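Local atomic coordinates of minor capsid protein VP1 (Human bocavirus 3, PDB entry 5US7), a protein that self-assembles in sixty copies into the T=1 icosahedral capsid of a parvovirus, its longest form also carrying a phospholipase A2-like N-terminal region. Residues Arg89-Pro94 with Tyr193-His198; Ser96-Asn101 with Trp186-Tyr191; Val354-Thr359 with Gly367-Asn372; Gln420-Lys425 with Ala437-Pro442. All blocks are in the same frame, centred on the assembly; numbering follows the deposited sequence.

Contact 1: Arg89-Pro94 with Tyr193-His198; sequences RCVSTP and YIPTIH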
loop_
_atom_site.group_PDB
_atom_site.type_symbol
_atom_site.label_atom_id
_atom_site.label_comp_id
_atom_site.label_asym_id
_atom_site.label_seq_id
_atom_site.Cartn_x
_atom_site.Cartn_y
_atom_site.Cartn_z
ATOM N N ARG A 89 61.522 5.310 99.922
ATOM C CA ARG A 89 60.752 4.156 100.370
ATOM C C ARG A 89 60.451 3.180 99.238
ATOM O O ARG A 89 60.412 1.965 99.460
ATOM C CB ARG A 89 59.464 4.622 101.043
ATOM C CG ARG A 89 58.438 5.234 100.129
ATOM C CD ARG A 89 57.185 5.511 100.918
ATOM N NE ARG A 89 57.437 6.503 101.955
ATOM C CZ ARG A 89 56.657 6.700 103.010
ATOM N NH1 ARG A 89 55.569 5.966 103.174
ATOM N NH2 ARG A 89 56.969 7.627 103.899
ATOM N N CYS A 90 60.231 3.692 98.036
ATOM C CA CYS A 90 59.913 2.904 96.840
ATOM C C CYS A 90 58.673 2.040 97.085
ATOM O O CYS A 90 57.831 2.380 97.922
ATOM C CB CYS A 90 61.151 2.125 96.456
ATOM S SG CYS A 90 61.000 1.099 94.993
ATOM N N VAL A 91 58.629 0.871 96.444
ATOM C CA VAL A 91 57.535 -0.103 96.412
ATOM C C VAL A 91 58.090 -1.270 95.615
ATOM O O VAL A 91 59.068 -1.120 94.883
ATOM C CB VAL A 91 56.235 0.367 95.723
ATOM C CG1 VAL A 91 55.527 1.509 96.415
ATOM C CG2 VAL A 91 56.506 0.687 94.293
ATOM N N SER A 92 57.461 -2.423 95.707
ATOM C CA SER A 92 57.873 -3.552 94.900
ATOM C C SER A 92 56.663 -4.122 94.192
ATOM O O SER A 92 55.535 -3.997 94.660
ATOM C CB SER A 92 58.534 -4.627 95.731
ATOM O OG SER A 92 59.776 -4.181 96.221
ATOM N N THR A 93 56.901 -4.722 93.045
ATOM C CA THR A 93 55.803 -5.354 92.352
ATOM C C THR A 93 56.209 -6.764 91.971
ATOM O O THR A 93 57.399 -7.057 91.829
ATOM C CB THR A 93 55.415 -4.573 91.095
ATOM O OG1 THR A 93 56.537 -4.513 90.218
ATOM C CG2 THR A 93 55.021 -3.174 91.451
ATOM N N PRO A 94 55.241 -7.664 91.813
ATOM C CA PRO A 94 55.544 -8.958 91.200
ATOM C C PRO A 94 56.024 -8.841 89.772
ATOM O O PRO A 94 56.547 -9.819 89.231
ATOM C CB PRO A 94 54.208 -9.695 91.281
ATOM C CG PRO A 94 53.206 -8.618 91.325
ATOM C CD PRO A 94 53.817 -7.540 92.138
ATOM N N TYR A 193 58.714 1.576 91.921
ATOM C CA TYR A 193 58.634 3.007 91.701
ATOM C C TYR A 193 58.654 3.703 93.045
ATOM O O TYR A 193 58.431 3.089 94.085
ATOM C CB TYR A 193 57.391 3.386 90.899
ATOM C CG TYR A 193 56.092 2.932 91.505
ATOM C CD1 TYR A 193 55.437 3.698 92.447
ATOM C CD2 TYR A 193 55.508 1.746 91.113
ATOM C CE1 TYR A 193 54.255 3.285 92.995
ATOM C CE2 TYR A 193 54.328 1.329 91.655
ATOM C CZ TYR A 193 53.707 2.102 92.597
ATOM O OH TYR A 193 52.520 1.688 93.140
ATOM N N ILE A 194 58.946 4.996 93.013
ATOM C CA ILE A 194 58.991 5.818 94.218
ATOM C C ILE A 194 57.643 6.517 94.344
ATOM O O ILE A 194 57.332 7.389 93.519
ATOM C CB ILE A 194 60.138 6.828 94.164
ATOM C CG1 ILE A 194 61.465 6.093 94.131
ATOM C CG2 ILE A 194 60.099 7.707 95.368
ATOM C CD1 ILE A 194 62.633 6.965 93.830
ATOM N N PRO A 195 56.810 6.158 95.318
ATOM C CA PRO A 195 55.524 6.841 95.451
ATOM C C PRO A 195 55.649 8.268 95.951
ATOM O O PRO A 195 54.809 9.103 95.603
ATOM C CB PRO A 195 54.768 5.954 96.443
ATOM C CG PRO A 195 55.834 5.351 97.260
ATOM C CD PRO A 195 57.000 5.137 96.356
ATOM N N THR A 196 56.667 8.575 96.745
ATOM C CA THR A 196 56.859 9.917 97.283
ATOM C C THR A 196 58.242 9.980 97.913
ATOM O O THR A 196 58.967 8.983 97.965
ATOM C CB THR A 196 55.792 10.266 98.316
ATOM O OG1 THR A 196 55.887 11.655 98.643
ATOM C CG2 THR A 196 56.015 9.455 99.573
ATOM N N ILE A 197 58.593 11.154 98.420
ATOM C CA ILE A 197 59.830 11.313 99.171
ATOM C C ILE A 197 59.627 10.724 100.558
ATOM O O ILE A 197 58.566 10.890 101.166
ATOM C CB ILE A 197 60.240 12.793 99.239
ATOM C CG1 ILE A 197 60.440 13.355 97.840
ATOM C CG2 ILE A 197 61.549 12.950 99.969
ATOM C CD1 ILE A 197 59.281 14.131 97.330
ATOM N N HIS A 198 60.633 10.011 101.063
ATOM C CA HIS A 198 60.494 9.413 102.385
ATOM C C HIS A 198 60.583 10.471 103.475
ATOM O O HIS A 198 59.761 10.491 104.395
ATOM C CB HIS A 198 61.543 8.332 102.585
ATOM C CG HIS A 198 61.386 7.580 103.864
ATOM N ND1 HIS A 198 61.905 8.028 105.057
ATOM C CD2 HIS A 198 60.743 6.424 104.143
ATOM C CE1 HIS A 198 61.605 7.170 106.014
ATOM N NE2 HIS A 198 60.899 6.188 105.486
#
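Arg89, Val91 and Tyr193 carry most of this contact, in which two loops of the parvovirus jelly roll are laid together: 89-94 leads into strand 96-98, and the loop 193-198 follows strand 185-190. Val91 sets its CG2 methyl squarely over the middle of the Tyr193 ring in a CH-pi contact, 3.3 Å from Val91 CG2 to the ring centroid. The tyrosine turns back to meet it because its CG sits between the backbone N and the carbonyl carbon (chi1 57°), although the CB of Tyr193 leaves the backbone on the far side. Its hydroxyl goes on to bond the backbone N of Phe220. The other methyl, Val91 CG1, meets Pro195 CD tip to tip at 3.9 Å.

Arg89 works further along. Its aliphatic part crosses the proline ring, with Arg89 CG 3.9 Å from Pro195 CG, while Thr196 CG2 lies over one face of the guanidinium. The imidazole of His198 presents its edge, CD2 standing 3.8 Å from Arg89 CB. Two neighbouring subunits cover parts of it, Pro262 of one packing on Cys90 and Ile507 of the other on Arg89 and His198. Between these groups the backbones come close, and the CA of Cys90 makes a CA-H...O contact of 3.1 Å with Tyr193 O.

Contact 2: Ser96-Asn101 with Trp186-Tyr191; sequences SYFNFN and WYLFQY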
loop_
_atom_site.group_PDB
_atom_site.type_symbol
_atom_site.label_atom_id
_atom_site.label_comp_id
_atom_site.label_asym_id
_atom_site.label_seq_id
_atom_site.Cartn_x
_atom_site.Cartn_y
_atom_site.Cartn_z
ATOM N N SER A 96 57.930 -7.755 86.211
ATOM C CA SER A 96 59.223 -7.508 85.604
ATOM C C SER A 96 58.981 -6.781 84.294
ATOM O O SER A 96 57.860 -6.751 83.789
ATOM C CB SER A 96 59.978 -8.807 85.344
ATOM O OG SER A 96 60.246 -9.494 86.547
ATOM N N TYR A 97 60.025 -6.180 83.741
ATOM C CA TYR A 97 59.830 -5.366 82.554
ATOM C C TYR A 97 61.019 -5.495 81.617
ATOM O O TYR A 97 62.125 -5.851 82.022
ATOM C CB TYR A 97 59.588 -3.905 82.933
ATOM C CG TYR A 97 60.749 -3.252 83.616
ATOM C CD1 TYR A 97 61.663 -2.514 82.898
ATOM C CD2 TYR A 97 60.946 -3.396 84.970
ATOM C CE1 TYR A 97 62.721 -1.927 83.507
ATOM C CE2 TYR A 97 62.008 -2.812 85.589
ATOM C CZ TYR A 97 62.893 -2.079 84.852
ATOM O OH TYR A 97 63.963 -1.487 85.468
ATOM N N PHE A 98 60.761 -5.210 80.347
ATOM C CA PHE A 98 61.773 -5.199 79.305
ATOM C C PHE A 98 62.263 -3.774 79.113
ATOM O O PHE A 98 61.455 -2.857 78.952
ATOM C CB PHE A 98 61.206 -5.711 77.984
ATOM C CG PHE A 98 60.657 -7.094 78.045
ATOM C CD1 PHE A 98 61.480 -8.188 77.913
ATOM C CD2 PHE A 98 59.307 -7.300 78.200
ATOM C CE1 PHE A 98 60.968 -9.453 77.957
ATOM C CE2 PHE A 98 58.793 -8.567 78.242
ATOM C CZ PHE A 98 59.626 -9.644 78.117
ATOM N N ASN A 99 63.577 -3.591 79.103
ATOM C CA ASN A 99 64.182 -2.282 78.885
ATOM C C ASN A 99 65.035 -2.345 77.627
ATOM O O ASN A 99 66.105 -2.957 77.628
ATOM C CB ASN A 99 65.014 -1.867 80.091
ATOM C CG ASN A 99 65.472 -0.441 80.008
ATOM O OD1 ASN A 99 64.829 0.389 79.375
ATOM N ND2 ASN A 99 66.583 -0.139 80.659
ATOM N N PHE A 100 64.572 -1.694 76.567
ATOM C CA PHE A 100 65.252 -1.694 75.282
ATOM C C PHE A 100 66.135 -0.481 75.073
ATOM O O PHE A 100 66.640 -0.286 73.968
ATOM C CB PHE A 100 64.245 -1.785 74.145
ATOM C CG PHE A 100 63.481 -3.055 74.131
ATOM C CD1 PHE A 100 64.044 -4.200 73.622
ATOM C CD2 PHE A 100 62.198 -3.106 74.614
ATOM C CE1 PHE A 100 63.345 -5.372 73.606
ATOM C CE2 PHE A 100 61.495 -4.274 74.597
ATOM C CZ PHE A 100 62.070 -5.410 74.093
ATOM N N ASN A 101 66.319 0.351 76.088
ATOM C CA ASN A 101 66.875 1.680 75.877
ATOM C C ASN A 101 68.387 1.616 76.027
ATOM O O ASN A 101 68.915 1.660 77.136
ATOM C CB ASN A 101 66.253 2.638 76.882
ATOM C CG ASN A 101 66.610 4.057 76.628
ATOM O OD1 ASN A 101 66.839 4.449 75.500
ATOM N ND2 ASN A 101 66.649 4.851 77.683
ATOM N N TRP A 186 68.738 -13.072 78.905
ATOM C CA TRP A 186 68.424 -11.768 79.467
ATOM C C TRP A 186 67.510 -11.916 80.670
ATOM O O TRP A 186 66.345 -12.290 80.540
ATOM C CB TRP A 186 67.855 -10.848 78.400
ATOM C CG TRP A 186 67.389 -9.565 78.909
ATOM C CD1 TRP A 186 67.863 -8.901 79.986
ATOM C CD2 TRP A 186 66.626 -8.608 78.179
ATOM N NE1 TRP A 186 67.278 -7.676 80.093
ATOM C CE2 TRP A 186 66.535 -7.458 78.970
ATOM C CE3 TRP A 186 65.954 -8.635 76.961
ATOM C CZ2 TRP A 186 65.805 -6.352 78.588
ATOM C CZ3 TRP A 186 65.217 -7.537 76.587
ATOM C CH2 TRP A 186 65.157 -6.408 77.396
ATOM N N TYR A 187 68.053 -11.589 81.830
ATOM C CA TYR A 187 67.353 -11.683 83.094
ATOM C C TYR A 187 66.636 -10.371 83.349
ATOM O O TYR A 187 67.276 -9.336 83.543
ATOM C CB TYR A 187 68.358 -11.975 84.199
ATOM C CG TYR A 187 69.094 -13.271 84.003
ATOM C CD1 TYR A 187 68.412 -14.442 83.764
ATOM C CD2 TYR A 187 70.474 -13.309 84.000
ATOM C CE1 TYR A 187 69.081 -15.627 83.578
ATOM C CE2 TYR A 187 71.152 -14.491 83.807
ATOM C CZ TYR A 187 70.449 -15.650 83.597
ATOM O OH TYR A 187 71.113 -16.839 83.401
ATOM N N LEU A 188 65.314 -10.413 83.350
ATOM C CA LEU A 188 64.558 -9.201 83.552
ATOM C C LEU A 188 64.656 -8.780 85.011
ATOM O O LEU A 188 65.008 -9.569 85.887
ATOM C CB LEU A 188 63.115 -9.420 83.140
ATOM C CG LEU A 188 62.971 -9.969 81.726
ATOM C CD1 LEU A 188 61.508 -10.182 81.462
ATOM C CD2 LEU A 188 63.588 -9.101 80.678
ATOM N N PHE A 189 64.372 -7.510 85.262
ATOM C CA PHE A 189 64.484 -6.931 86.589
ATOM C C PHE A 189 63.121 -6.549 87.124
ATOM O O PHE A 189 62.171 -6.319 86.373
ATOM C CB PHE A 189 65.411 -5.719 86.587
ATOM C CG PHE A 189 66.857 -6.085 86.597
ATOM C CD1 PHE A 189 67.589 -6.030 87.763
ATOM C CD2 PHE A 189 67.445 -6.616 85.476
ATOM C CE1 PHE A 189 68.915 -6.399 87.773
ATOM C CE2 PHE A 189 68.765 -6.984 85.474
ATOM C CZ PHE A 189 69.500 -6.886 86.625
ATOM N N GLN A 190 63.045 -6.520 88.441
ATOM C CA GLN A 190 61.797 -6.243 89.116
ATOM C C GLN A 190 61.395 -4.799 88.900
ATOM O O GLN A 190 62.238 -3.904 88.836
ATOM C CB GLN A 190 61.949 -6.518 90.594
ATOM C CG GLN A 190 60.687 -6.403 91.345
ATOM C CD GLN A 190 60.896 -6.707 92.779
ATOM O OE1 GLN A 190 61.997 -7.041 93.200
ATOM N NE2 GLN A 190 59.846 -6.603 93.550
ATOM N N TYR A 191 60.099 -4.583 88.781
ATOM C CA TYR A 191 59.553 -3.252 88.612
ATOM C C TYR A 191 59.184 -2.661 89.957
ATOM O O TYR A 191 58.531 -3.311 90.774
ATOM C CB TYR A 191 58.339 -3.300 87.701
ATOM C CG TYR A 191 57.547 -2.031 87.673
ATOM C CD1 TYR A 191 58.068 -0.886 87.126
ATOM C CD2 TYR A 191 56.249 -2.001 88.126
ATOM C CE1 TYR A 191 57.337 0.267 87.077
ATOM C CE2 TYR A 191 55.512 -0.852 88.072
ATOM C CZ TYR A 191 56.063 0.276 87.544
ATOM O OH TYR A 191 55.333 1.427 87.486
#
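Ser96 and Gln190 face each other as an antiparallel, non-hydrogen-bonded pair with their CA atoms 4.5 Å apart, and next to them Tyr97 N gives a weak hydrogen bond to Phe189 O (3.4 Å). From there the chains splay, and side chains take over. Leu188 fills the angle between them: its CD1 sits over the face of the Phe98 ring, 4.1 Å from the centroid, while its CD2 reaches Phe98 CD1 and also covers a face of the Trp186 indole.

Trp186 enters with CG anti to its backbone N (chi1 174°), which carries the indole across to the phenylalanines. The Phe98 edge is turned to the indole face in an offset edge-to-face pair, planes at 69°; the indole in turn points its own edge at the face of Phe100, with Trp186 CZ3 4.1 Å from Phe100 CE1. This aromatic cluster lies inside the jelly roll, at the side where strand 185-190 bridges strand 54-65 of one sheet and strand 96-98 of the other. Val472 of strand 466-482 and Ile447 of strand 445-449 pack against Phe98.

On the other side of strand 96-98, Tyr97 crosses Tyr191 at about a right angle, Tyr97 CD2 lying 3.8 Å from Tyr191 CB. Gln190 O lies at the edge of the Tyr97 ring and is hydrogen-bonded by Asn261 ND2 of a neighbouring subunit.

Contact 3: Val354-Thr359 with Gly367-Asn372; sequences VQWYQT and GNIISN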
loop_
_atom_site.group_PDB
_atom_site.type_symbol
_atom_site.label_atom_id
_atom_site.label_comp_id
_atom_site.label_asym_id
_atom_site.label_seq_id
_atom_site.Cartn_x
_atom_site.Cartn_y
_atom_site.Cartn_z
ATOM N N VAL A 354 80.733 12.745 82.350
ATOM C CA VAL A 354 79.927 11.530 82.393
ATOM C C VAL A 354 80.860 10.329 82.431
ATOM O O VAL A 354 81.828 10.259 81.667
ATOM C CB VAL A 354 78.978 11.461 81.189
ATOM C CG1 VAL A 354 78.247 10.144 81.174
ATOM C CG2 VAL A 354 77.993 12.597 81.237
ATOM N N GLN A 355 80.585 9.390 83.329
ATOM C CA GLN A 355 81.488 8.277 83.577
ATOM C C GLN A 355 80.668 7.046 83.924
ATOM O O GLN A 355 79.744 7.141 84.731
ATOM C CB GLN A 355 82.436 8.646 84.714
ATOM C CG GLN A 355 83.554 7.699 84.975
ATOM C CD GLN A 355 84.487 8.253 86.014
ATOM O OE1 GLN A 355 84.305 9.373 86.480
ATOM N NE2 GLN A 355 85.497 7.483 86.379
ATOM N N TRP A 356 80.997 5.897 83.343
ATOM C CA TRP A 356 80.236 4.686 83.619
ATOM C C TRP A 356 81.176 3.493 83.606
ATOM O O TRP A 356 82.305 3.578 83.128
ATOM C CB TRP A 356 79.101 4.503 82.617
ATOM C CG TRP A 356 79.555 4.285 81.231
ATOM C CD1 TRP A 356 79.723 3.092 80.610
ATOM C CD2 TRP A 356 79.918 5.285 80.281
ATOM N NE1 TRP A 356 80.157 3.281 79.328
ATOM C CE2 TRP A 356 80.286 4.623 79.103
ATOM C CE3 TRP A 356 79.964 6.678 80.312
ATOM C CZ2 TRP A 356 80.694 5.302 77.968
ATOM C CZ3 TRP A 356 80.368 7.348 79.189
ATOM C CH2 TRP A 356 80.730 6.663 78.032
ATOM N N TYR A 357 80.706 2.371 84.154
ATOM C CA TYR A 357 81.572 1.216 84.347
ATOM C C TYR A 357 81.537 0.165 83.251
ATOM O O TYR A 357 82.355 -0.757 83.299
ATOM C CB TYR A 357 81.278 0.535 85.677
ATOM C CG TYR A 357 81.888 1.278 86.810
ATOM C CD1 TYR A 357 83.234 1.154 87.069
ATOM C CD2 TYR A 357 81.137 2.088 87.626
ATOM C CE1 TYR A 357 83.820 1.829 88.085
ATOM C CE2 TYR A 357 81.718 2.760 88.661
ATOM C CZ TYR A 357 83.060 2.624 88.889
ATOM O OH TYR A 357 83.657 3.295 89.923
ATOM N N GLN A 358 80.608 0.232 82.303
ATOM C CA GLN A 358 80.680 -0.635 81.130
ATOM C C GLN A 358 80.461 -2.110 81.467
ATOM O O GLN A 358 80.164 -2.914 80.582
ATOM C CB GLN A 358 82.036 -0.445 80.437
ATOM C CG GLN A 358 82.237 -1.220 79.163
ATOM C CD GLN A 358 81.293 -0.778 78.083
ATOM O OE1 GLN A 358 80.284 -1.425 77.824
ATOM N NE2 GLN A 358 81.607 0.339 77.448
ATOM N N THR A 359 80.559 -2.472 82.740
ATOM C CA THR A 359 80.386 -3.842 83.191
ATOM C C THR A 359 79.630 -3.842 84.507
ATOM O O THR A 359 79.843 -2.964 85.350
ATOM C CB THR A 359 81.727 -4.563 83.395
ATOM O OG1 THR A 359 82.537 -3.816 84.312
ATOM C CG2 THR A 359 82.461 -4.727 82.083
ATOM N N GLY A 367 86.447 -1.449 85.154
ATOM C CA GLY A 367 86.784 -0.533 84.087
ATOM C C GLY A 367 85.771 0.584 84.109
ATOM O O GLY A 367 84.602 0.345 84.366
ATOM N N ASN A 368 86.214 1.800 83.822
ATOM C CA ASN A 368 85.344 2.964 83.825
ATOM C C ASN A 368 85.707 3.831 82.633
ATOM O O ASN A 368 86.878 4.161 82.434
ATOM C CB ASN A 368 85.459 3.735 85.141
ATOM C CG ASN A 368 86.881 4.100 85.475
ATOM O OD1 ASN A 368 87.820 3.564 84.895
ATOM N ND2 ASN A 368 87.052 5.002 86.428
ATOM N N ILE A 369 84.705 4.177 81.830
ATOM C CA ILE A 369 84.991 4.732 80.517
ATOM C C ILE A 369 85.303 6.223 80.576
ATOM O O ILE A 369 86.051 6.730 79.734
ATOM C CB ILE A 369 83.822 4.427 79.575
ATOM C CG1 ILE A 369 83.544 2.935 79.591
ATOM C CG2 ILE A 369 84.173 4.797 78.172
ATOM C CD1 ILE A 369 84.721 2.117 79.165
ATOM N N ILE A 370 84.772 6.936 81.564
ATOM C CA ILE A 370 84.932 8.384 81.681
ATOM C C ILE A 370 84.374 9.007 80.406
ATOM O O ILE A 370 83.317 8.590 79.927
ATOM C CB ILE A 370 86.397 8.780 81.943
ATOM C CG1 ILE A 370 86.934 8.004 83.134
ATOM C CG2 ILE A 370 86.508 10.226 82.374
ATOM C CD1 ILE A 370 88.407 8.198 83.366
ATOM N N SER A 371 85.080 9.974 79.827
ATOM C CA SER A 371 84.610 10.690 78.650
ATOM C C SER A 371 85.689 11.674 78.233
ATOM O O SER A 371 86.557 12.043 79.027
ATOM C CB SER A 371 83.300 11.430 78.903
ATOM O OG SER A 371 82.891 12.130 77.747
ATOM N N ASN A 372 85.607 12.110 76.987
ATOM C CA ASN A 372 86.618 12.955 76.379
ATOM C C ASN A 372 85.928 14.013 75.541
ATOM O O ASN A 372 84.753 13.863 75.184
ATOM C CB ASN A 372 87.579 12.142 75.503
ATOM C CG ASN A 372 88.517 11.285 76.313
ATOM O OD1 ASN A 372 88.767 11.557 77.484
ATOM N ND2 ASN A 372 89.060 10.252 75.687
#
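Trp356 and Ile369 hold together two runs of chain that pass in roughly opposite directions within the long GH loop of the jelly roll, between strands 236-248 and 445-449. The backbone supplies one clear hydrogen bond, Ile369 N to Trp356 O at 2.8 Å and nearly straight (161°), the donor standing almost along the C=O axis. The same carbonyl also takes a CA-H...O contact from Asn368 CA.

Apolar contact centres on the indole. Trp356 CG lies between its backbone N and carbonyl carbon (chi1 65°), folding the ring over Ile369. The isoleucine CB stands 3.9 Å from the centroid of the six-membered ring, over its face, with CG1 near NE1 and CG2 near CZ2. Trp173 meets the same indole, and Arg267 of a neighbouring subunit packs on it.

Lesser packing flanks this centre. Gln355 runs extended beside Ile370, its CG 3.6 Å from Ile370 CA. Tyr357 brings CE1 to within 3.9 Å of Asn368 CB, and its hydroxyl is hydrogen-bonded to Asn364 O. Beyond the pair, Thr359 O accepts a bond from Arg284 of the neighbouring subunit, consistent with the interlocking of these loops between parvovirus subunits. On the same side of the indole plane as the isoleucine, Gln358 CB rests 3.8 Å from Ile369 CG1.

Contact 4: Gln420-Lys425 with Ala437-Pro442; sequences QPRSDK and AMDHPP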
loop_
_atom_site.group_PDB
_atom_site.type_symbol
_atom_site.label_atom_id
_atom_site.label_comp_id
_atom_site.label_asym_id
_atom_site.label_seq_id
_atom_site.Cartn_x
_atom_site.Cartn_y
_atom_site.Cartn_z
ATOM N N GLN A 420 60.407 12.766 78.936
ATOM C CA GLN A 420 60.223 14.135 79.377
ATOM C C GLN A 420 59.019 14.206 80.302
ATOM O O GLN A 420 57.909 13.875 79.877
ATOM C CB GLN A 420 60.014 15.047 78.191
ATOM C CG GLN A 420 59.941 16.492 78.564
ATOM C CD GLN A 420 59.793 17.360 77.359
ATOM O OE1 GLN A 420 59.825 16.877 76.231
ATOM N NE2 GLN A 420 59.617 18.652 77.579
ATOM N N PRO A 421 59.185 14.624 81.551
ATOM C CA PRO A 421 58.048 14.634 82.470
ATOM C C PRO A 421 57.025 15.687 82.088
ATOM O O PRO A 421 57.366 16.787 81.652
ATOM C CB PRO A 421 58.693 14.939 83.822
ATOM C CG PRO A 421 59.921 15.642 83.490
ATOM C CD PRO A 421 60.415 15.094 82.197
ATOM N N ARG A 422 55.756 15.330 82.251
ATOM C CA ARG A 422 54.673 16.230 81.894
ATOM C C ARG A 422 54.614 17.384 82.878
ATOM O O ARG A 422 54.603 17.177 84.093
ATOM C CB ARG A 422 53.344 15.482 81.882
ATOM C CG ARG A 422 53.273 14.387 80.848
ATOM C CD ARG A 422 51.919 13.701 80.863
ATOM N NE ARG A 422 51.861 12.616 79.890
ATOM C CZ ARG A 422 52.270 11.377 80.136
ATOM N NH1 ARG A 422 52.755 11.066 81.329
ATOM N NH2 ARG A 422 52.187 10.447 79.195
ATOM N N SER A 423 54.586 18.601 82.354
ATOM C CA SER A 423 54.548 19.776 83.204
ATOM C C SER A 423 53.996 20.937 82.406
ATOM O O SER A 423 53.964 20.907 81.175
ATOM C CB SER A 423 55.929 20.124 83.742
ATOM O OG SER A 423 56.788 20.487 82.679
ATOM N N ASP A 424 53.572 21.970 83.130
ATOM C CA ASP A 424 53.032 23.153 82.480
ATOM C C ASP A 424 54.083 23.812 81.603
ATOM O O ASP A 424 53.889 23.987 80.397
ATOM C CB ASP A 424 52.519 24.133 83.530
ATOM C CG ASP A 424 51.383 23.566 84.339
ATOM O OD1 ASP A 424 50.858 22.507 83.947
ATOM O OD2 ASP A 424 51.007 24.178 85.358
ATOM N N LYS A 425 55.215 24.169 82.192
ATOM C CA LYS A 425 56.234 24.950 81.517
ATOM C C LYS A 425 57.569 24.231 81.543
ATOM O O LYS A 425 57.868 23.469 82.464
ATOM C CB LYS A 425 56.377 26.323 82.164
ATOM C CG LYS A 425 55.129 27.161 82.088
ATOM C CD LYS A 425 54.784 27.457 80.647
ATOM C CE LYS A 425 53.569 28.344 80.545
ATOM N NZ LYS A 425 53.228 28.656 79.135
ATOM N N ALA A 437 64.912 13.139 74.773
ATOM C CA ALA A 437 63.701 13.262 75.558
ATOM C C ALA A 437 62.516 13.335 74.616
ATOM O O ALA A 437 62.546 14.064 73.624
ATOM C CB ALA A 437 63.758 14.495 76.450
ATOM N N MET A 438 61.487 12.556 74.909
ATOM C CA MET A 438 60.265 12.617 74.134
ATOM C C MET A 438 59.082 12.485 75.075
ATOM O O MET A 438 59.198 11.963 76.184
ATOM C CB MET A 438 60.228 11.544 73.048
ATOM C CG MET A 438 60.262 10.139 73.558
ATOM S SD MET A 438 60.444 8.994 72.186
ATOM C CE MET A 438 62.206 9.060 71.955
ATOM N N ASP A 439 57.942 12.997 74.620
ATOM C CA ASP A 439 56.744 12.988 75.443
ATOM C C ASP A 439 56.347 11.563 75.792
ATOM O O ASP A 439 56.227 11.207 76.967
ATOM C CB ASP A 439 55.613 13.709 74.716
ATOM C CG ASP A 439 54.382 13.877 75.576
ATOM O OD1 ASP A 439 54.437 13.539 76.778
ATOM O OD2 ASP A 439 53.351 14.343 75.047
ATOM N N HIS A 440 56.138 10.730 74.780
ATOM C CA HIS A 440 55.862 9.315 74.999
ATOM C C HIS A 440 56.986 8.474 74.426
ATOM O O HIS A 440 57.067 8.292 73.201
ATOM C CB HIS A 440 54.531 8.923 74.368
ATOM C CG HIS A 440 53.354 9.586 75.002
ATOM N ND1 HIS A 440 52.932 10.846 74.646
ATOM C CD2 HIS A 440 52.524 9.173 75.986
ATOM C CE1 HIS A 440 51.883 11.176 75.375
ATOM N NE2 HIS A 440 51.616 10.178 76.197
ATOM N N PRO A 441 57.855 7.922 75.259
ATOM C CA PRO A 441 58.811 6.944 74.781
ATOM C C PRO A 441 58.095 5.662 74.413
ATOM O O PRO A 441 56.866 5.577 74.541
ATOM C CB PRO A 441 59.731 6.741 75.991
ATOM C CG PRO A 441 59.589 7.966 76.769
ATOM C CD PRO A 441 58.161 8.351 76.626
ATOM N N PRO A 442 58.808 4.649 73.936
ATOM C CA PRO A 442 58.183 3.333 73.819
ATOM C C PRO A 442 57.670 2.885 75.173
ATOM O O PRO A 442 58.391 2.918 76.171
ATOM C CB PRO A 442 59.322 2.446 73.318
ATOM C CG PRO A 442 60.180 3.363 72.583
ATOM C CD PRO A 442 60.128 4.676 73.294
#
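Gln420 N donates to Met438 O in a hydrogen bond of 3.1 Å that is almost straight at the hydrogen (172°), although the donor stands well above the plane of the carbonyl. Farther along, Arg422 carries its guanidinium on a chain extended from CG to NE, and brings NH2 to 3.1 Å from His440 NE2. That nitrogen lies at the guanidinium edge, and the ring and guanidinium planes are steeply inclined to each other. Asp439 adds opposite charge, but only from a distance: OD1 is 4.1 Å from Arg422 NE and well out of the guanidinium plane, with no N-H aimed at it.

The bond from Gln420, one residue past strand 417-419, continues the little parallel sheet of 417-419 and 436-438, in which the backbones of Met438 and Cys418 are also bonded. His164 meets the His440 ring and packs on Arg422.

Apolar contact between the two segments is slight. Gln420 CB approaches Ala437 CB at 4.2 Å, and Ile429 touches both residues. Past Arg422 the chain turns to a neighbouring subunit, where Asp424 makes a salt bridge with Lys532 and Lys425 one with Glu245 of that subunit.

Following the chain from the N terminus, contact 1 opens first and closes the longest loop, from Arg89 to His198. Contact 2 is nested within it, and the two touch: Thr93 O of the first takes a hydrogen bond from Gln190 NE2 of the second, so these loops are tied to the junction of strands 96-98 and 185-190. Contacts 3 and 4 follow in series, each closing a short loop in the long connection between strands 236-248 and 445-449. They do not touch each other, their centres lying about 27 Å apart, but contact 4 comes within about 6 Å of contact 2 at the nearest atoms. All four reach a neighbouring subunit.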